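Local structure of beta sliding clamp (Bartonella birtlesii LL-WM9, 6PTR) at residues D14-F19 / L89-E94; G48-K53 / F65-E70. The protein probably tethers DNA polymerases and other proteins to DNA, forming a ring-shaped head-to-tail homodimer around the duplex that gives replication its processivity. One frame throughout, in Å; residues are numbered along the deposited sequence. Where two conformers were deposited one is given.

Interaction 1 of 2, residues D14-F19 / L89-E94; sequences DRSQFF and LPDGSE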
ATOM      1  N   ASP C  14      29.115   1.997  -9.719  1.00 26.57           N
ATOM      2  CA  ASP C  14      28.066   2.913 -10.130  1.00 26.36           C
ATOM      3  C   ASP C  14      26.847   2.665  -9.257  1.00 25.09           C
ATOM      4  O   ASP C  14      26.431   1.518  -9.070  1.00 26.59           O
ATOM      5  CB  ASP C  14      27.741   2.705 -11.611  1.00 32.64           C
ATOM      6  CG  ASP C  14      26.598   3.579 -12.094  1.00 41.57           C
ATOM      7  OD1 ASP C  14      26.795   4.803 -12.249  1.00 38.46           O
ATOM      8  OD2 ASP C  14      25.499   3.032 -12.337  1.00 36.46           O
ATOM      9  N   ARG C  15      26.264   3.740  -8.719  1.00 24.24           N
ATOM     10  CA  ARG C  15      25.125   3.563  -7.820  1.00 26.09           C
ATOM     11  C   ARG C  15      23.975   2.839  -8.516  1.00 25.94           C
ATOM     12  O   ARG C  15      23.403   1.890  -7.968  1.00 28.46           O
ATOM     13  CB  ARG C  15      24.673   4.917  -7.284  1.00 26.87           C
ATOM     14  CG  ARG C  15      23.444   4.834  -6.396  1.00 28.15           C
ATOM     15  CD  ARG C  15      22.168   5.063  -7.197  1.00 27.64           C
ATOM     16  NE  ARG C  15      20.989   4.912  -6.347  1.00 33.65           N
ATOM     17  CZ  ARG C  15      19.746   4.763  -6.796  1.00 36.49           C
ATOM     18  NH1 ARG C  15      19.494   4.721  -8.102  1.00 32.96           N
ATOM     19  NH2 ARG C  15      18.748   4.639  -5.931  1.00 37.89           N
ATOM     20  N   SER C  16      23.628   3.269  -9.733  1.00 29.82           N
ATOM     21  CA  SER C  16      22.450   2.715 -10.394  1.00 31.64           C
ATOM     22  C   SER C  16      22.648   1.248 -10.741  1.00 31.81           C
ATOM     23  O   SER C  16      21.741   0.432 -10.548  1.00 29.82           O
ATOM     24  CB  SER C  16      22.113   3.527 -11.639  1.00 45.04           C
ATOM     25  OG  SER C  16      21.517   4.752 -11.263  1.00 58.14           O
ATOM     26  N   GLN C  17      23.833   0.893 -11.231  1.00 30.57           N
ATOM     27  CA  GLN C  17      24.137  -0.509 -11.491  1.00 29.27           C
ATOM     28  C   GLN C  17      24.073  -1.339 -10.213  1.00 24.41           C
ATOM     29  O   GLN C  17      23.472  -2.424 -10.189  1.00 28.66           O
ATOM     30  CB  GLN C  17      25.515  -0.623 -12.143  1.00 33.02           C
ATOM     31  CG  GLN C  17      26.048  -2.039 -12.161  1.00 36.13           C
ATOM     32  CD  GLN C  17      25.248  -2.920 -13.087  1.00 50.76           C
ATOM     33  OE1 GLN C  17      25.205  -2.684 -14.295  1.00 54.86           O
ATOM     34  NE2 GLN C  17      24.591  -3.930 -12.527  1.00 47.28           N
ATOM     35  N   PHE C  18      24.700  -0.852  -9.139  1.00 23.21           N
ATOM     36  CA  PHE C  18      24.711  -1.583  -7.876  1.00 22.08           C
ATOM     37  C   PHE C  18      23.303  -1.752  -7.317  1.00 22.73           C
ATOM     38  O   PHE C  18      22.955  -2.817  -6.788  1.00 22.57           O
ATOM     39  CB  PHE C  18      25.588  -0.857  -6.857  1.00 22.24           C
ATOM     40  CG  PHE C  18      25.820  -1.644  -5.591  1.00 22.44           C
ATOM     41  CD1 PHE C  18      26.636  -2.761  -5.608  1.00 25.49           C
ATOM     42  CD2 PHE C  18      25.254  -1.256  -4.393  1.00 30.91           C
ATOM     43  CE1 PHE C  18      26.853  -3.503  -4.458  1.00 23.87           C
ATOM     44  CE2 PHE C  18      25.477  -2.002  -3.235  1.00 35.89           C
ATOM     45  CZ  PHE C  18      26.282  -3.134  -3.284  1.00 26.80           C
ATOM     46  N   PHE C  19      22.491  -0.700  -7.419  1.00 24.04           N
ATOM     47  CA  PHE C  19      21.115  -0.742  -6.928  1.00 23.32           C
ATOM     48  C   PHE C  19      20.298  -1.781  -7.683  1.00 28.72           C
ATOM     49  O   PHE C  19      19.541  -2.551  -7.080  1.00 24.69           O
ATOM     50  CB  PHE C  19      20.500   0.643  -7.086  1.00 26.25           C
ATOM     51  CG  PHE C  19      19.138   0.785  -6.462  1.00 28.66           C
ATOM     52  CD1 PHE C  19      18.952   0.530  -5.110  1.00 32.24           C
ATOM     53  CD2 PHE C  19      18.061   1.186  -7.222  1.00 32.34           C
ATOM     54  CE1 PHE C  19      17.693   0.677  -4.525  1.00 32.85           C
ATOM     55  CE2 PHE C  19      16.801   1.333  -6.650  1.00 31.93           C
ATOM     56  CZ  PHE C  19      16.624   1.073  -5.299  1.00 28.18           C
ATOM     57  N   LEU C  89      20.748   7.024  -2.280  1.00 24.42           N
ATOM     58  CA  LEU C  89      21.894   7.704  -2.865  1.00 26.58           C
ATOM     59  C   LEU C  89      21.588   8.096  -4.309  1.00 35.16           C
ATOM     60  O   LEU C  89      20.819   7.410  -4.996  1.00 36.14           O
ATOM     61  CB  LEU C  89      23.132   6.815  -2.807  1.00 25.16           C
ATOM     62  CG  LEU C  89      23.542   6.435  -1.386  1.00 26.02           C
ATOM     63  CD1 LEU C  89      24.650   5.374  -1.398  1.00 23.92           C
ATOM     64  CD2 LEU C  89      23.990   7.680  -0.618  1.00 32.96           C
ATOM     65  N   PRO C  90      22.165   9.200  -4.783  1.00 35.18           N
ATOM     66  CA  PRO C  90      21.693   9.797  -6.038  1.00 34.81           C
ATOM     67  C   PRO C  90      22.079   9.002  -7.281  1.00 37.66           C
ATOM     68  O   PRO C  90      23.206   8.523  -7.424  1.00 32.74           O
ATOM     69  CB  PRO C  90      22.350  11.185  -6.038  1.00 36.87           C
ATOM     70  CG  PRO C  90      23.495  11.078  -5.103  1.00 38.24           C
ATOM     71  CD  PRO C  90      23.085  10.094  -4.054  1.00 35.06           C
ATOM     72  N   ASP C  91      21.113   8.865  -8.184  1.00 39.43           N
ATOM     73  CA  ASP C  91      21.367   8.288  -9.492  1.00 44.98           C
ATOM     74  C   ASP C  91      22.515   9.024 -10.171  1.00 48.11           C
ATOM     75  O   ASP C  91      22.625  10.250 -10.087  1.00 55.00           O
ATOM     76  CB  ASP C  91      20.096   8.377 -10.336  1.00 59.31           C
ATOM     77  CG  ASP C  91      19.941   7.213 -11.278  1.00 76.26           C
ATOM     78  OD1 ASP C  91      20.915   6.883 -11.988  1.00 81.79           O
ATOM     79  OD2 ASP C  91      18.842   6.618 -11.301  1.00 82.08           O
ATOM     80  N   GLY C  92      23.392   8.268 -10.825  1.00 45.26           N
ATOM     81  CA  GLY C  92      24.545   8.855 -11.470  1.00 49.51           C
ATOM     82  C   GLY C  92      25.707   9.169 -10.556  1.00 45.05           C
ATOM     83  O   GLY C  92      26.715   9.708 -11.026  1.00 51.20           O
ATOM     84  N   SER C  93      25.607   8.857  -9.273  1.00 40.10           N
ATOM     85  CA  SER C  93      26.722   8.990  -8.352  1.00 39.20           C
ATOM     86  C   SER C  93      27.525   7.692  -8.315  1.00 40.13           C
ATOM     87  O   SER C  93      27.125   6.669  -8.882  1.00 35.81           O
ATOM     88  CB  SER C  93      26.215   9.332  -6.957  1.00 39.32           C
ATOM     89  OG  SER C  93      25.366   8.299  -6.481  1.00 35.84           O
ATOM     90  N   GLU C  94      28.676   7.744  -7.641  1.00 37.98           N
ATOM     91  CA  GLU C  94      29.500   6.569  -7.385  1.00 35.49           C
ATOM     92  C   GLU C  94      29.509   6.262  -5.897  1.00 31.20           C
ATOM     93  O   GLU C  94      29.309   7.140  -5.058  1.00 37.30           O
ATOM     94  CB  GLU C  94      30.941   6.768  -7.869  1.00 39.05           C
ATOM     95  CG  GLU C  94      31.081   6.760  -9.373  1.00 47.34           C
ATOM     96  CD  GLU C  94      32.524   6.847  -9.824  1.00 58.45           C
ATOM     97  OE1 GLU C  94      33.323   7.550  -9.159  1.00 53.45           O
ATOM     98  OE2 GLU C  94      32.855   6.206 -10.847  1.00 64.68           O
TER
HETATM   99  O   HOH W   1      24.678   5.713 -10.979  1.00 32.27           O

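Interaction 2 of 2, residues G48-K53 / F65-E70; sequences GSVQLK and FTVNIE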
ATOM      1  N   GLY C  48      37.970  -8.443 -11.566  1.00 29.16           N
ATOM      2  CA  GLY C  48      37.143  -7.542 -12.355  1.00 29.24           C
ATOM      3  C   GLY C  48      35.649  -7.769 -12.239  1.00 30.87           C
ATOM      4  O   GLY C  48      34.894  -7.299 -13.093  1.00 28.45           O
ATOM      5  N   SER C  49      35.191  -8.466 -11.203  1.00 25.41           N
ATOM      6  CA  SER C  49      33.766  -8.757 -11.095  1.00 23.89           C
ATOM      7  C   SER C  49      33.336  -8.689  -9.644  1.00 27.58           C
ATOM      8  O   SER C  49      34.090  -9.085  -8.754  1.00 26.07           O
ATOM      9  CB  SER C  49      33.460 -10.143 -11.698  1.00 27.74           C
ATOM     10  OG  SER C  49      32.096 -10.490 -11.489  1.00 31.84           O
ATOM     11  N   VAL C  50      32.132  -8.163  -9.407  1.00 20.80           N
ATOM     12  CA  VAL C  50      31.506  -8.177  -8.097  1.00 19.94           C
ATOM     13  C   VAL C  50      30.319  -9.109  -8.186  1.00 28.47           C
ATOM     14  O   VAL C  50      29.497  -8.980  -9.103  1.00 22.13           O
ATOM     15  CB  VAL C  50      31.061  -6.775  -7.657  1.00 24.25           C
ATOM     16  CG1 VAL C  50      30.187  -6.855  -6.417  1.00 24.49           C
ATOM     17  CG2 VAL C  50      32.283  -5.906  -7.406  1.00 31.87           C
ATOM     18  N   GLN C  51      30.252 -10.065  -7.269  1.00 22.44           N
ATOM     19  CA  GLN C  51      29.118 -10.974  -7.179  1.00 23.69           C
ATOM     20  C   GLN C  51      28.363 -10.675  -5.901  1.00 22.47           C
ATOM     21  O   GLN C  51      28.979 -10.529  -4.838  1.00 23.49           O
ATOM     22  CB  GLN C  51      29.554 -12.437  -7.186  1.00 24.09           C
ATOM     23  CG  GLN C  51      28.356 -13.379  -7.258  1.00 29.68           C
ATOM     24  CD  GLN C  51      28.730 -14.825  -7.069  1.00 35.58           C
ATOM     25  OE1 GLN C  51      28.878 -15.562  -8.039  1.00 39.37           O
ATOM     26  NE2 GLN C  51      28.874 -15.244  -5.815  1.00 30.49           N
ATOM     27  N   LEU C  52      27.039 -10.563  -6.012  1.00 15.89           N
ATOM     28  CA  LEU C  52      26.138 -10.470  -4.867  1.00 15.15           C
ATOM     29  C   LEU C  52      25.452 -11.816  -4.706  1.00 22.47           C
ATOM     30  O   LEU C  52      25.003 -12.396  -5.692  1.00 22.62           O
ATOM     31  CB  LEU C  52      25.087  -9.374  -5.077  1.00 19.15           C
ATOM     32  CG  LEU C  52      25.664  -7.991  -5.403  1.00 25.35           C
ATOM     33  CD1 LEU C  52      24.561  -6.979  -5.626  1.00 23.09           C
ATOM     34  CD2 LEU C  52      26.632  -7.541  -4.300  1.00 26.08           C
ATOM     35  N   LYS C  53      25.364 -12.316  -3.471  1.00 18.43           N
ATOM     36  CA  LYS C  53      24.716 -13.605  -3.223  1.00 19.58           C
ATOM     37  C   LYS C  53      23.796 -13.456  -2.019  1.00 19.09           C
ATOM     38  O   LYS C  53      24.184 -12.845  -1.021  1.00 19.47           O
ATOM     39  CB  LYS C  53      25.764 -14.701  -2.957  1.00 20.70           C
ATOM     40  CG  LYS C  53      25.201 -16.113  -2.734  1.00 25.31           C
ATOM     41  CD  LYS C  53      26.294 -17.151  -2.349  1.00 28.89           C
ATOM     42  CE  LYS C  53      27.138 -17.581  -3.516  1.00 39.07           C
ATOM     43  NZ  LYS C  53      28.016 -18.738  -3.132  1.00 33.29           N
ATOM     44  N   PHE C  65      28.408  -8.364 -11.746  1.00 23.29           N
ATOM     45  CA  PHE C  65      28.638  -7.327 -12.742  1.00 22.76           C
ATOM     46  C   PHE C  65      30.115  -6.955 -12.774  1.00 23.65           C
ATOM     47  O   PHE C  65      30.838  -7.102 -11.784  1.00 25.10           O
ATOM     48  CB  PHE C  65      27.775  -6.072 -12.490  1.00 26.01           C
ATOM     49  CG  PHE C  65      27.934  -5.455 -11.125  1.00 28.46           C
ATOM     50  CD1 PHE C  65      27.309  -5.999 -10.014  1.00 27.44           C
ATOM     51  CD2 PHE C  65      28.688  -4.298 -10.962  1.00 31.93           C
ATOM     52  CE1 PHE C  65      27.441  -5.416  -8.762  1.00 33.62           C
ATOM     53  CE2 PHE C  65      28.810  -3.701  -9.708  1.00 29.85           C
ATOM     54  CZ  PHE C  65      28.189  -4.260  -8.610  1.00 31.36           C
ATOM     55  N   THR C  66      30.519  -6.410 -13.917  1.00 25.53           N
ATOM     56  CA  THR C  66      31.911  -6.064 -14.186  1.00 28.55           C
ATOM     57  C   THR C  66      32.268  -4.744 -13.518  1.00 30.68           C
ATOM     58  O   THR C  66      31.563  -3.748 -13.689  1.00 29.54           O
ATOM     59  CB  THR C  66      32.130  -5.976 -15.693  1.00 29.21           C
ATOM     60  OG1 THR C  66      32.013  -7.291 -16.270  1.00 30.53           O
ATOM     61  CG2 THR C  66      33.496  -5.371 -16.002  1.00 30.96           C
ATOM     62  N   VAL C  67      33.346  -4.747 -12.732  1.00 27.49           N
ATOM     63  CA  VAL C  67      33.858  -3.560 -12.042  1.00 32.25           C
ATOM     64  C   VAL C  67      35.368  -3.640 -12.029  1.00 27.28           C
ATOM     65  O   VAL C  67      35.924  -4.701 -11.746  1.00 30.71           O
ATOM     66  CB  VAL C  67      33.408  -3.449 -10.566  1.00 38.63           C
ATOM     67  CG1 VAL C  67      33.739  -2.062 -10.023  1.00 46.65           C
ATOM     68  CG2 VAL C  67      31.968  -3.762 -10.389  1.00 39.65           C
ATOM     69  N   ASN C  68      36.034  -2.523 -12.283  1.00 28.64           N
ATOM     70  CA  ASN C  68      37.449  -2.443 -11.937  1.00 29.82           C
ATOM     71  C   ASN C  68      37.575  -2.485 -10.414  1.00 43.64           C
ATOM     72  O   ASN C  68      36.994  -1.647  -9.716  1.00 44.89           O
ATOM     73  CB  ASN C  68      38.081  -1.173 -12.487  1.00 37.94           C
ATOM     74  CG  ASN C  68      39.522  -1.017 -12.039  1.00 39.50           C
ATOM     75  OD1 ASN C  68      39.846  -0.164 -11.212  1.00 54.73           O
ATOM     76  ND2 ASN C  68      40.379  -1.865 -12.550  1.00 39.02           N
ATOM     77  N   ILE C  69      38.319  -3.458  -9.895  1.00 29.30           N
ATOM     78  CA  ILE C  69      38.425  -3.702  -8.457  0.53 27.01           C
ATOM     79  C   ILE C  69      39.720  -3.086  -7.953  1.00 28.11           C
ATOM     80  O   ILE C  69      40.804  -3.438  -8.435  1.00 30.15           O
ATOM     81  CB  ILE C  69      38.397  -5.208  -8.141  0.53 28.94           C
ATOM     82  CG1 ILE C  69      37.183  -5.882  -8.789  0.53 28.31           C
ATOM     83  CG2 ILE C  69      38.407  -5.438  -6.630  0.53 30.43           C
ATOM     84  CD1 ILE C  69      35.862  -5.422  -8.237  0.53 23.39           C
ATOM     85  N   GLU C  70      39.618  -2.180  -6.980  1.00 27.90           N
ATOM     86  CA  GLU C  70      40.823  -1.594  -6.400  1.00 31.56           C
ATOM     87  C   GLU C  70      41.536  -2.584  -5.483  1.00 28.86           C
ATOM     88  O   GLU C  70      42.748  -2.801  -5.613  1.00 30.96           O
ATOM     89  CB  GLU C  70      40.476  -0.309  -5.648  1.00 30.23           C
ATOM     90  CG  GLU C  70      41.708   0.438  -5.148  1.00 37.94           C
ATOM     91  CD  GLU C  70      41.380   1.824  -4.602  1.00 42.44           C
ATOM     92  OE1 GLU C  70      40.204   2.262  -4.704  1.00 36.68           O
ATOM     93  OE2 GLU C  70      42.304   2.471  -4.073  1.00 42.40           O
TER
HETATM   94  O   HOH W   2      34.280  -8.670 -15.514  1.00 28.96           O

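Interaction 1 of 2, residues D14-F19 / L89-E94
The start of helix 15-26 meets the type II turn P90-S93 that leads into strand 94-99. The tight part is R15. Its N-H donates to S93 O at 3.1 Å, nearly straight at 165°. Its side chain starts with CG anti to the backbone N and bends at chi2 (-94°), so that CD lies by the L89 and P90 carbonyl oxygens and NE by that of L89. L89 O lies over one guanidinium face, 2.8 Å from R15 NE, but the angle is poor for a hydrogen bond; NE donates instead to V86 O of helix 79-88. R15 NH2 sits over the centre of the F19 ring.

The solvent side is looser. S16 OG donates to D91 OD1, which it meets from above the carboxylate plane; the 2.3 Å is very short, and D91 is poorly ordered. A long salt bridge joins R15 NH1 to D91 OD2 at 3.8 Å. Water 1 donates to D14 OD1 (2.6 Å) and accepts from S16 N (2.9 Å).

D14 is the N-cap: its OD2 accepts from Q17 N at 2.9 Å. The helix start and R15 may together ease the proximity of the D14 and D91 carboxylates.

Interaction 2 of 2, residues G48-K53 / F65-E70
F65 opens the segment as the antiparallel hydrogen-bonded partner of V50. F65 N donates to V50 O at 2.9 Å. In return V50 N donates to F65 O, also at 2.9 Å and almost straight (172°), nearly along the C=O axis. The F65 side chain takes the crowded position between its backbone N and carbonyl carbon (chi1 56°). This lays the ring alongside V50, with V50 CB over one face, 4.2 Å from the F65 ring centroid. The result is a CH-pi contact, and V50 CG1 packs near the CE1-CZ rim.

T66 and S49 form the next, non-hydrogen-bonded pair; their side chains lie on the face opposite that of V50 and F65. Water 2 donates to G48 O and lies 2.8 Å from T66 OG1, so it bridges the two residues.

V67 N donates to G48 O at 3.0 Å, from 55° out of the carbonyl plane. The strand pairing is already breaking up here. G48 has a positive phi, and its O comes within 3.1 Å of V67 O, a pair of acceptors. V67 CG2 touches V50 CG2 at 3.7 Å.

Past N68, I69 turns back toward G48 and V50. With CG1 beside the backbone N, the side chain packs CG1 on G48 and CD1 on V50 CG2 (3.7 Å), so one methyl of V50 is gripped by two apolar side chains. At E70 the chain turns a corner, and OE1 forms a salt bridge with R10.

The contact is one end of the hairpin of strands 49-55 and 59-69. V50 also packs on strand 40-46. F65 lies against helix 15-26, while V67 and I69 lie on strand 10-14.

How the interactions relate
Both contacts belong to the N-terminal domain, and interaction 2 is nested along the chain inside the loop closed by interaction 1. Their centres are about 15 Å apart. Helix 15-26 joins them: F18 CD1 packs on F65 CZ at 3.7 Å, and Q17 CG meets the same ring at CD2. F18 also touches L52. Interaction 1 is partly buried and mostly polar, built on a helix start, a turn and carboxylates. Interaction 2 is a surface contact held by strand pairing, yet its V50 is buried under apolar groups. The helix therefore offers its polar first turn to one contact and aromatic and aliphatic groups to the other.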